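Local coordinates for protein ORF59 (Human herpesvirus 8, PDB 3HSL) that acts as the accessory subunit of the viral DNA polymerase in lytic replication and raises its processivity, probably as a sliding clamp, at residues G165-R170 with V243-A248; I281-G286 with S299-E304; E192-T197 with F209-V214. All blocks are in the same frame, centred on the assembly; numbering follows the deposited sequence.

Overall arrangement
From the N terminus, the chain first reaches residues 165-170, a loop that runs into strand 169-172. It then enters interaction 3, where 192-197 and 209-214 pair as the open end of the hairpin of strands 195-201 and 206-211. Only at 243-248 does it return to 165-170, so interaction 1 closes a loop of 72 residues that encloses interaction 3. Interaction 2 follows in series: 281-286 and 299-304 pair within the hairpin of strands 282-288 and 296-302. None of the contacts touch. The centres of interactions 1 and 2 lie about 15 Å apart, and that of interaction 3 lies about 23 Å from the first and about 17 Å from the second. Strand 270-276 lies between strand 282-288 of interaction 2 and strand 169-172 of interaction 1.

Interaction 1: G165-R170 with V243-A248; sequences GGRTTR and VVHTDA
Arg-170 and Val-243 form an antiparallel hydrogen-bonded pair, the single bridge between these segments. Val-243 N donates to Arg-170 O over 2.8 Å in an almost straight bond (172° at the hydrogen). Arg-170 N returns the bond to Val-243 O at 2.9 Å and is more bent, 144°. The same Val-243 O also receives a CH...O contact from Thr-169 CA. Beyond this pair the 243-248 segment turns into loop.

Side by side and pointing the same way, the side chains of the bridged pair share one face, where Arg-170 NH1 comes to 3.9 Å from Val-243 CG2. Ile-275 and Trp-230 also pack on the arginine. Thr-169 has CG2 anti to its backbone N, and this methyl meets Val-244 CG1 at 3.9 Å, the two side chains crossing obliquely. At the exposed end, Arg-167 reaches back to His-245. Its NH2 stands 3.2 Å above the imidazole plane, offset toward the rim and 3.3 Å from His-245 CD2. The guanidinium turns its edge to the ring, the two planes 88° apart.

Strand 169-172 also pairs through Thr-169 with Trp-276, so it lies between strands 241-243 and 270-276. The arrangement is a short antiparallel pairing between strands far apart in sequence, within the DNA-clamp fold of the herpesvirus polymerase accessory factors.

Interaction 2: I281-G286 with S299-E304; sequences ILEVEG and SVLLLE
Glu-283 OE2 accepts the hydroxyl of Ser-299 over 2.7 Å from OG, using the lone pair that points away from its other oxygen. That other oxygen, OE1, is bonded to His-277 NE2, so each carboxylate oxygen has a hydrogen-bond partner. With CG anti to the backbone N (chi1 -177°) and an extended chain beyond, Glu-283 also runs beside Leu-301, and its CG lies 3.7 Å from Leu-301 CD2. Glu-285 shares this face and sends OE2 to Trp-230 NE1.

The backbones are the two arms of an antiparallel beta hairpin, strands 282-288 and 296-302, whose short segments run at 169°. Leu-282 with Leu-302 and Val-284 with Val-300 are hydrogen-bonded pairs; Glu-283 with Leu-301 and Glu-285 with Ser-299 alternate as non-hydrogen-bonded ones. Val-284 N donates to Val-300 O at 2.9 Å. The bond from Leu-282 N to Leu-302 O is weak.

The opposite face is apolar and packs on helix 254-263, with Val-284 and Val-300 against Ala-260 and Leu-302 against Leu-257. Leu-302 CD1 sits 3.8 Å from Leu-282 CD2 and 4.0 Å from Val-284 CG2. Beyond the strands, Ile-281 CD1 lies 3.9 Å from Leu-303 CD2.

Interaction 3: E192-T197 with F209-V214; sequences EDQTVT and FSLGGV
Leu-211 lies against Val-196 and Gln-194 at the open end of the beta hairpin made by strands 195-201 and 206-211. CB of Leu-211 comes within 4.1 Å of Val-196 CG1. CG, anti to the backbone N (chi1 -162°), approaches the other valine methyl, Val-196 CG2. There the side chain forks. CD1 stays with the valine, 3.9 Å from Val-196 CG2, whereas CD2 turns to Gln-194, whose CB is 3.8 Å away; the two side chains cross at about a right angle. Val-196 and Leu-211 also both pack on Leu-254 at the start of helix 254-263, which makes this corner a small apolar cluster between the hairpin and that helix.

The strands are antiparallel but well off exact opposition, their short segments at 144°. One hydrogen-bonded pair joins them, Thr-197 with Ser-210: Thr-197 N donates to Ser-210 O at 2.9 Å, and Ser-210 N to Thr-197 O at the same length. Both bonds are nearly straight, 164° at the hydrogen. Past Leu-211 the chain reverses through a type II' turn closed at Val-214, with Gly-212 in its second position, where the positive phi favours glycine. Val-214 N donates to Leu-211 O at 2.8 Å, so a second tight hairpin leads into strand 214-222. Phe-209, at the other end of its segment, packs on Leu-181 and Trp-184 of helix 175-186. On the face that carries Thr-197 and Ser-210, Thr-197 OG1 meets Ser-210 CB at 3.4 Å.

Interaction 1: G165-R170 with V243-A248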
loop_
_atom_site.group_PDB
_atom_site.type_symbol
_atom_site.label_atom_id
_atom_site.label_comp_id
_atom_site.label_asym_id
_atom_site.label_seq_id
_atom_site.Cartn_x
_atom_site.Cartn_y
_atom_site.Cartn_z
ATOM N N GLY A 165 25.608 -28.135 -20.033
ATOM C CA GLY A 165 26.569 -28.388 -18.947
ATOM C C GLY A 165 26.164 -29.639 -18.185
ATOM O O GLY A 165 26.872 -30.652 -18.221
ATOM N N GLY A 166 25.022 -29.560 -17.492
ATOM C CA GLY A 166 24.456 -30.697 -16.747
ATOM C C GLY A 166 24.997 -31.132 -15.393
ATOM O O GLY A 166 24.515 -30.660 -14.370
ATOM N N ARG A 167 25.993 -32.029 -15.407
ATOM C CA ARG A 167 26.663 -32.626 -14.208
ATOM C C ARG A 167 26.739 -31.859 -12.860
ATOM O O ARG A 167 27.230 -32.409 -11.866
ATOM C CB ARG A 167 28.069 -33.149 -14.575
ATOM C CG ARG A 167 28.079 -34.258 -15.633
ATOM C CD ARG A 167 29.483 -34.780 -15.923
ATOM N NE ARG A 167 30.094 -35.423 -14.760
ATOM C CZ ARG A 167 31.314 -35.952 -14.739
ATOM N NH1 ARG A 167 32.082 -35.925 -15.825
ATOM N NH2 ARG A 167 31.770 -36.512 -13.625
ATOM N N THR A 168 26.260 -30.614 -12.835
ATOM C CA THR A 168 26.242 -29.748 -11.640
ATOM C C THR A 168 25.918 -30.452 -10.313
ATOM O O THR A 168 25.244 -31.481 -10.280
ATOM C CB THR A 168 25.212 -28.580 -11.829
ATOM O OG1 THR A 168 25.548 -27.818 -12.996
ATOM C CG2 THR A 168 25.195 -27.658 -10.643
ATOM N N THR A 169 26.419 -29.867 -9.229
ATOM C CA THR A 169 26.193 -30.346 -7.878
ATOM C C THR A 169 24.874 -29.740 -7.429
ATOM O O THR A 169 24.760 -28.526 -7.299
ATOM C CB THR A 169 27.321 -29.882 -6.944
ATOM O OG1 THR A 169 28.557 -30.464 -7.374
ATOM C CG2 THR A 169 27.062 -30.301 -5.523
ATOM N N ARG A 170 23.874 -30.582 -7.194
ATOM C CA ARG A 170 22.581 -30.073 -6.762
ATOM C C ARG A 170 21.989 -30.954 -5.675
ATOM O O ARG A 170 22.293 -32.144 -5.595
ATOM C CB ARG A 170 21.620 -29.873 -7.956
ATOM C CG ARG A 170 21.057 -31.128 -8.590
ATOM C CD ARG A 170 20.297 -30.853 -9.876
ATOM N NE ARG A 170 21.194 -30.558 -10.998
ATOM C CZ ARG A 170 21.723 -31.489 -11.809
ATOM N NH1 ARG A 170 21.458 -32.782 -11.641
ATOM N NH2 ARG A 170 22.528 -31.134 -12.802
ATOM N N VAL A 243 22.978 -34.832 -6.165
ATOM C CA VAL A 243 23.951 -35.216 -7.196
ATOM C C VAL A 243 25.193 -34.393 -6.897
ATOM O O VAL A 243 25.097 -33.181 -6.683
ATOM C CB VAL A 243 23.477 -34.855 -8.622
ATOM C CG1 VAL A 243 24.474 -35.352 -9.658
ATOM C CG2 VAL A 243 22.113 -35.434 -8.907
ATOM N N VAL A 244 26.359 -35.033 -6.881
ATOM C CA VAL A 244 27.600 -34.320 -6.567
ATOM C C VAL A 244 28.816 -34.873 -7.292
ATOM O O VAL A 244 29.132 -36.063 -7.152
ATOM C CB VAL A 244 27.942 -34.446 -5.045
ATOM C CG1 VAL A 244 29.118 -33.560 -4.690
ATOM C CG2 VAL A 244 26.748 -34.081 -4.171
ATOM N N HIS A 245 29.510 -34.041 -8.066
ATOM C CA HIS A 245 30.729 -34.565 -8.706
ATOM C C HIS A 245 32.078 -34.053 -8.173
ATOM O O HIS A 245 33.128 -34.570 -8.540
ATOM C CB HIS A 245 30.639 -34.739 -10.236
ATOM C CG HIS A 245 29.954 -36.012 -10.644
ATOM N ND1 HIS A 245 28.620 -36.075 -11.000
ATOM C CD2 HIS A 245 30.431 -37.280 -10.743
ATOM C CE1 HIS A 245 28.309 -37.324 -11.303
ATOM N NE2 HIS A 245 29.390 -38.075 -11.155
ATOM N N THR A 246 32.031 -33.047 -7.308
ATOM C CA THR A 246 33.230 -32.496 -6.679
ATOM C C THR A 246 32.733 -31.884 -5.388
ATOM O O THR A 246 31.600 -31.424 -5.326
ATOM C CB THR A 246 33.869 -31.329 -7.488
ATOM O OG1 THR A 246 33.933 -31.657 -8.876
ATOM C CG2 THR A 246 35.277 -30.982 -6.957
ATOM N N ASP A 247 33.566 -31.876 -4.358
ATOM C CA ASP A 247 33.170 -31.250 -3.126
ATOM C C ASP A 247 32.874 -29.805 -3.446
ATOM O O ASP A 247 33.520 -29.208 -4.300
ATOM C CB ASP A 247 34.248 -31.373 -2.049
ATOM C CG ASP A 247 34.287 -32.748 -1.418
ATOM O OD1 ASP A 247 33.678 -33.678 -1.970
ATOM O OD2 ASP A 247 34.925 -32.908 -0.363
ATOM N N ALA A 248 31.888 -29.249 -2.758
ATOM C CA ALA A 248 31.483 -27.869 -2.951
ATOM C C ALA A 248 31.549 -27.150 -1.617
ATOM O O ALA A 248 31.334 -27.756 -0.568
ATOM C CB ALA A 248 30.077 -27.820 -3.485
#

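Interaction 2: I281-G286 with S299-E304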
loop_
_atom_site.group_PDB
_atom_site.type_symbol
_atom_site.label_atom_id
_atom_site.label_comp_id
_atom_site.label_asym_id
_atom_site.label_seq_id
_atom_site.Cartn_x
_atom_site.Cartn_y
_atom_site.Cartn_z
ATOM N N ILE A 281 28.494 -19.397 -7.714
ATOM C CA ILE A 281 27.124 -19.109 -7.285
ATOM C C ILE A 281 26.225 -20.255 -6.823
ATOM O O ILE A 281 26.037 -21.233 -7.541
ATOM C CB ILE A 281 26.373 -18.233 -8.337
ATOM C CG1 ILE A 281 27.042 -16.865 -8.433
ATOM C CG2 ILE A 281 24.915 -18.017 -7.959
ATOM C CD1 ILE A 281 26.275 -15.856 -9.295
ATOM N N LEU A 282 25.683 -20.101 -5.610
ATOM C CA LEU A 282 24.744 -21.049 -5.010
ATOM C C LEU A 282 23.318 -20.557 -5.337
ATOM O O LEU A 282 22.926 -19.461 -4.932
ATOM C CB LEU A 282 24.957 -21.178 -3.488
ATOM C CG LEU A 282 23.941 -22.034 -2.694
ATOM C CD1 LEU A 282 23.832 -23.458 -3.221
ATOM C CD2 LEU A 282 24.190 -22.062 -1.193
ATOM N N GLU A 283 22.550 -21.362 -6.065
ATOM C CA GLU A 283 21.202 -20.981 -6.447
ATOM C C GLU A 283 20.140 -21.738 -5.666
ATOM O O GLU A 283 20.172 -22.962 -5.559
ATOM C CB GLU A 283 21.000 -21.192 -7.951
ATOM C CG GLU A 283 19.632 -20.768 -8.488
ATOM C CD GLU A 283 19.473 -20.907 -10.023
ATOM O OE1 GLU A 283 20.212 -21.677 -10.677
ATOM O OE2 GLU A 283 18.582 -20.228 -10.588
ATOM N N VAL A 284 19.193 -20.996 -5.116
ATOM C CA VAL A 284 18.079 -21.580 -4.392
ATOM C C VAL A 284 16.974 -21.557 -5.428
ATOM O O VAL A 284 16.555 -20.478 -5.837
ATOM C CB VAL A 284 17.693 -20.734 -3.178
ATOM C CG1 VAL A 284 16.381 -21.216 -2.591
ATOM C CG2 VAL A 284 18.818 -20.764 -2.145
ATOM N N GLU A 285 16.501 -22.725 -5.857
ATOM C CA GLU A 285 15.461 -22.771 -6.883
ATOM C C GLU A 285 14.166 -23.435 -6.469
ATOM O O GLU A 285 14.165 -24.495 -5.837
ATOM C CB GLU A 285 15.971 -23.451 -8.157
ATOM C CG GLU A 285 14.923 -23.492 -9.245
ATOM C CD GLU A 285 15.421 -24.043 -10.556
ATOM O OE1 GLU A 285 14.800 -23.742 -11.599
ATOM O OE2 GLU A 285 16.428 -24.773 -10.571
ATOM N N GLY A 286 13.067 -22.793 -6.839
ATOM C CA GLY A 286 11.757 -23.308 -6.570
ATOM C C GLY A 286 11.611 -24.470 -7.524
ATOM O O GLY A 286 11.614 -24.288 -8.743
ATOM N N SER A 299 13.819 -18.397 -8.672
ATOM C CA SER A 299 15.037 -18.781 -7.961
ATOM C C SER A 299 15.701 -17.559 -7.393
ATOM O O SER A 299 15.309 -16.451 -7.704
ATOM C CB SER A 299 16.021 -19.503 -8.878
ATOM O OG SER A 299 16.578 -18.602 -9.806
ATOM N N VAL A 300 16.709 -17.772 -6.556
ATOM C CA VAL A 300 17.460 -16.690 -5.944
ATOM C C VAL A 300 18.930 -17.062 -6.041
ATOM O O VAL A 300 19.328 -18.113 -5.584
ATOM C CB VAL A 300 17.107 -16.495 -4.452
ATOM C CG1 VAL A 300 17.897 -15.363 -3.880
ATOM C CG2 VAL A 300 15.592 -16.243 -4.238
ATOM N N LEU A 301 19.732 -16.200 -6.640
ATOM C CA LEU A 301 21.156 -16.434 -6.767
ATOM C C LEU A 301 21.831 -15.891 -5.522
ATOM O O LEU A 301 21.700 -14.702 -5.219
ATOM C CB LEU A 301 21.695 -15.700 -7.983
ATOM C CG LEU A 301 21.019 -16.075 -9.298
ATOM C CD1 LEU A 301 21.597 -15.310 -10.458
ATOM C CD2 LEU A 301 21.127 -17.559 -9.540
ATOM N N LEU A 302 22.546 -16.751 -4.796
ATOM C CA LEU A 302 23.247 -16.329 -3.585
ATOM C C LEU A 302 24.669 -16.015 -3.949
ATOM O O LEU A 302 25.404 -16.881 -4.434
ATOM C CB LEU A 302 23.214 -17.403 -2.502
ATOM C CG LEU A 302 21.849 -17.811 -1.963
ATOM C CD1 LEU A 302 22.088 -18.863 -0.910
ATOM C CD2 LEU A 302 21.073 -16.642 -1.372
ATOM N N LEU A 303 25.059 -14.774 -3.714
ATOM C CA LEU A 303 26.408 -14.346 -4.029
ATOM C C LEU A 303 27.405 -14.751 -2.970
ATOM O O LEU A 303 27.124 -14.722 -1.768
ATOM C CB LEU A 303 26.447 -12.845 -4.279
ATOM C CG LEU A 303 25.666 -12.425 -5.524
ATOM C CD1 LEU A 303 25.402 -10.930 -5.569
ATOM C CD2 LEU A 303 26.401 -12.904 -6.760
ATOM N N GLU A 304 28.582 -15.130 -3.457
ATOM C CA GLU A 304 29.696 -15.572 -2.649
ATOM C C GLU A 304 30.079 -14.337 -1.836
ATOM O O GLU A 304 30.122 -13.234 -2.378
ATOM C CB GLU A 304 30.816 -15.990 -3.605
ATOM C CG GLU A 304 31.736 -17.144 -3.150
ATOM C CD GLU A 304 32.582 -16.869 -1.927
ATOM O OE1 GLU A 304 32.810 -15.685 -1.591
ATOM O OE2 GLU A 304 33.021 -17.866 -1.304
#

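Interaction 3: E192-T197 with F209-V214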
loop_
_atom_site.group_PDB
_atom_site.type_symbol
_atom_site.label_atom_id
_atom_site.label_comp_id
_atom_site.label_asym_id
_atom_site.label_seq_id
_atom_site.Cartn_x
_atom_site.Cartn_y
_atom_site.Cartn_z
ATOM N N GLU A 192 22.508 -8.574 13.469
ATOM C CA GLU A 192 23.450 -8.420 12.364
ATOM C C GLU A 192 23.565 -9.708 11.530
ATOM O O GLU A 192 23.340 -10.820 12.033
ATOM C CB GLU A 192 24.833 -7.984 12.868
ATOM C CG GLU A 192 25.729 -7.503 11.731
ATOM C CD GLU A 192 25.134 -6.276 11.027
ATOM O OE1 GLU A 192 24.869 -5.263 11.724
ATOM O OE2 GLU A 192 24.938 -6.330 9.782
ATOM N N ASP A 193 23.918 -9.544 10.254
ATOM C CA ASP A 193 24.040 -10.677 9.347
ATOM C C ASP A 193 25.379 -11.383 9.543
ATOM O O ASP A 193 26.344 -10.799 10.042
ATOM C CB ASP A 193 23.879 -10.242 7.887
ATOM C CG ASP A 193 23.587 -11.411 6.961
ATOM O OD1 ASP A 193 22.841 -12.314 7.387
ATOM O OD2 ASP A 193 24.086 -11.433 5.818
ATOM N N GLN A 194 25.423 -12.648 9.144
ATOM C CA GLN A 194 26.614 -13.454 9.275
ATOM C C GLN A 194 26.794 -14.181 7.955
ATOM O O GLN A 194 25.886 -14.203 7.127
ATOM C CB GLN A 194 26.412 -14.483 10.388
ATOM C CG GLN A 194 25.794 -13.919 11.660
ATOM C CD GLN A 194 25.700 -14.940 12.779
ATOM O OE1 GLN A 194 24.607 -15.255 13.248
ATOM N NE2 GLN A 194 26.845 -15.468 13.208
ATOM N N THR A 195 27.964 -14.777 7.748
ATOM C CA THR A 195 28.161 -15.511 6.516
ATOM C C THR A 195 27.979 -16.987 6.917
ATOM O O THR A 195 28.506 -17.419 7.939
ATOM C CB THR A 195 29.561 -15.280 5.873
ATOM O OG1 THR A 195 30.516 -16.192 6.400
ATOM C CG2 THR A 195 30.031 -13.830 6.012
ATOM N N VAL A 196 27.234 -17.750 6.121
ATOM C CA VAL A 196 27.031 -19.160 6.418
ATOM C C VAL A 196 27.821 -19.908 5.371
ATOM O O VAL A 196 27.733 -19.575 4.188
ATOM C CB VAL A 196 25.596 -19.606 6.187
ATOM C CG1 VAL A 196 25.361 -20.922 6.916
ATOM C CG2 VAL A 196 24.627 -18.589 6.707
ATOM N N THR A 197 28.597 -20.911 5.769
ATOM C CA THR A 197 29.306 -21.651 4.757
ATOM C C THR A 197 28.439 -22.904 4.566
ATOM O O THR A 197 28.016 -23.511 5.534
ATOM C CB THR A 197 30.751 -21.972 5.138
ATOM O OG1 THR A 197 30.773 -23.072 6.041
ATOM C CG2 THR A 197 31.450 -20.766 5.760
ATOM N N PHE A 209 25.741 -27.089 7.029
ATOM C CA PHE A 209 25.527 -25.648 7.165
ATOM C C PHE A 209 26.321 -25.248 8.392
ATOM O O PHE A 209 26.083 -25.751 9.482
ATOM C CB PHE A 209 24.032 -25.327 7.243
ATOM C CG PHE A 209 23.275 -25.667 5.972
ATOM C CD1 PHE A 209 22.976 -24.673 5.028
ATOM C CD2 PHE A 209 22.861 -26.975 5.710
ATOM C CE1 PHE A 209 22.272 -24.973 3.837
ATOM C CE2 PHE A 209 22.156 -27.295 4.526
ATOM C CZ PHE A 209 21.862 -26.289 3.586
ATOM N N SER A 210 27.270 -24.345 8.195
ATOM C CA SER A 210 28.163 -23.901 9.258
ATOM C C SER A 210 28.133 -22.408 9.463
ATOM O O SER A 210 28.323 -21.614 8.526
ATOM C CB SER A 210 29.601 -24.357 8.969
ATOM O OG SER A 210 30.482 -23.867 9.961
ATOM N N LEU A 211 27.900 -22.029 10.708
ATOM C CA LEU A 211 27.774 -20.628 11.014
ATOM C C LEU A 211 28.228 -20.349 12.447
ATOM O O LEU A 211 27.959 -21.134 13.362
ATOM C CB LEU A 211 26.295 -20.299 10.822
ATOM C CG LEU A 211 25.726 -18.909 10.641
ATOM C CD1 LEU A 211 24.243 -19.127 10.524
ATOM C CD2 LEU A 211 26.027 -18.008 11.803
ATOM N N GLY A 212 28.917 -19.229 12.646
ATOM C CA GLY A 212 29.419 -18.898 13.971
ATOM C C GLY A 212 30.204 -20.133 14.342
ATOM O O GLY A 212 31.156 -20.497 13.638
ATOM N N GLY A 213 29.808 -20.783 15.434
ATOM C CA GLY A 213 30.477 -22.007 15.893
ATOM C C GLY A 213 29.569 -23.227 15.978
ATOM O O GLY A 213 29.835 -24.132 16.755
ATOM N N VAL A 214 28.499 -23.257 15.184
ATOM C CA VAL A 214 27.547 -24.379 15.177
ATOM C C VAL A 214 27.290 -24.881 13.764
ATOM O O VAL A 214 27.359 -24.113 12.811
ATOM C CB VAL A 214 26.187 -24.014 15.840
ATOM C CG1 VAL A 214 26.324 -23.906 17.356
ATOM C CG2 VAL A 214 25.577 -22.743 15.220
#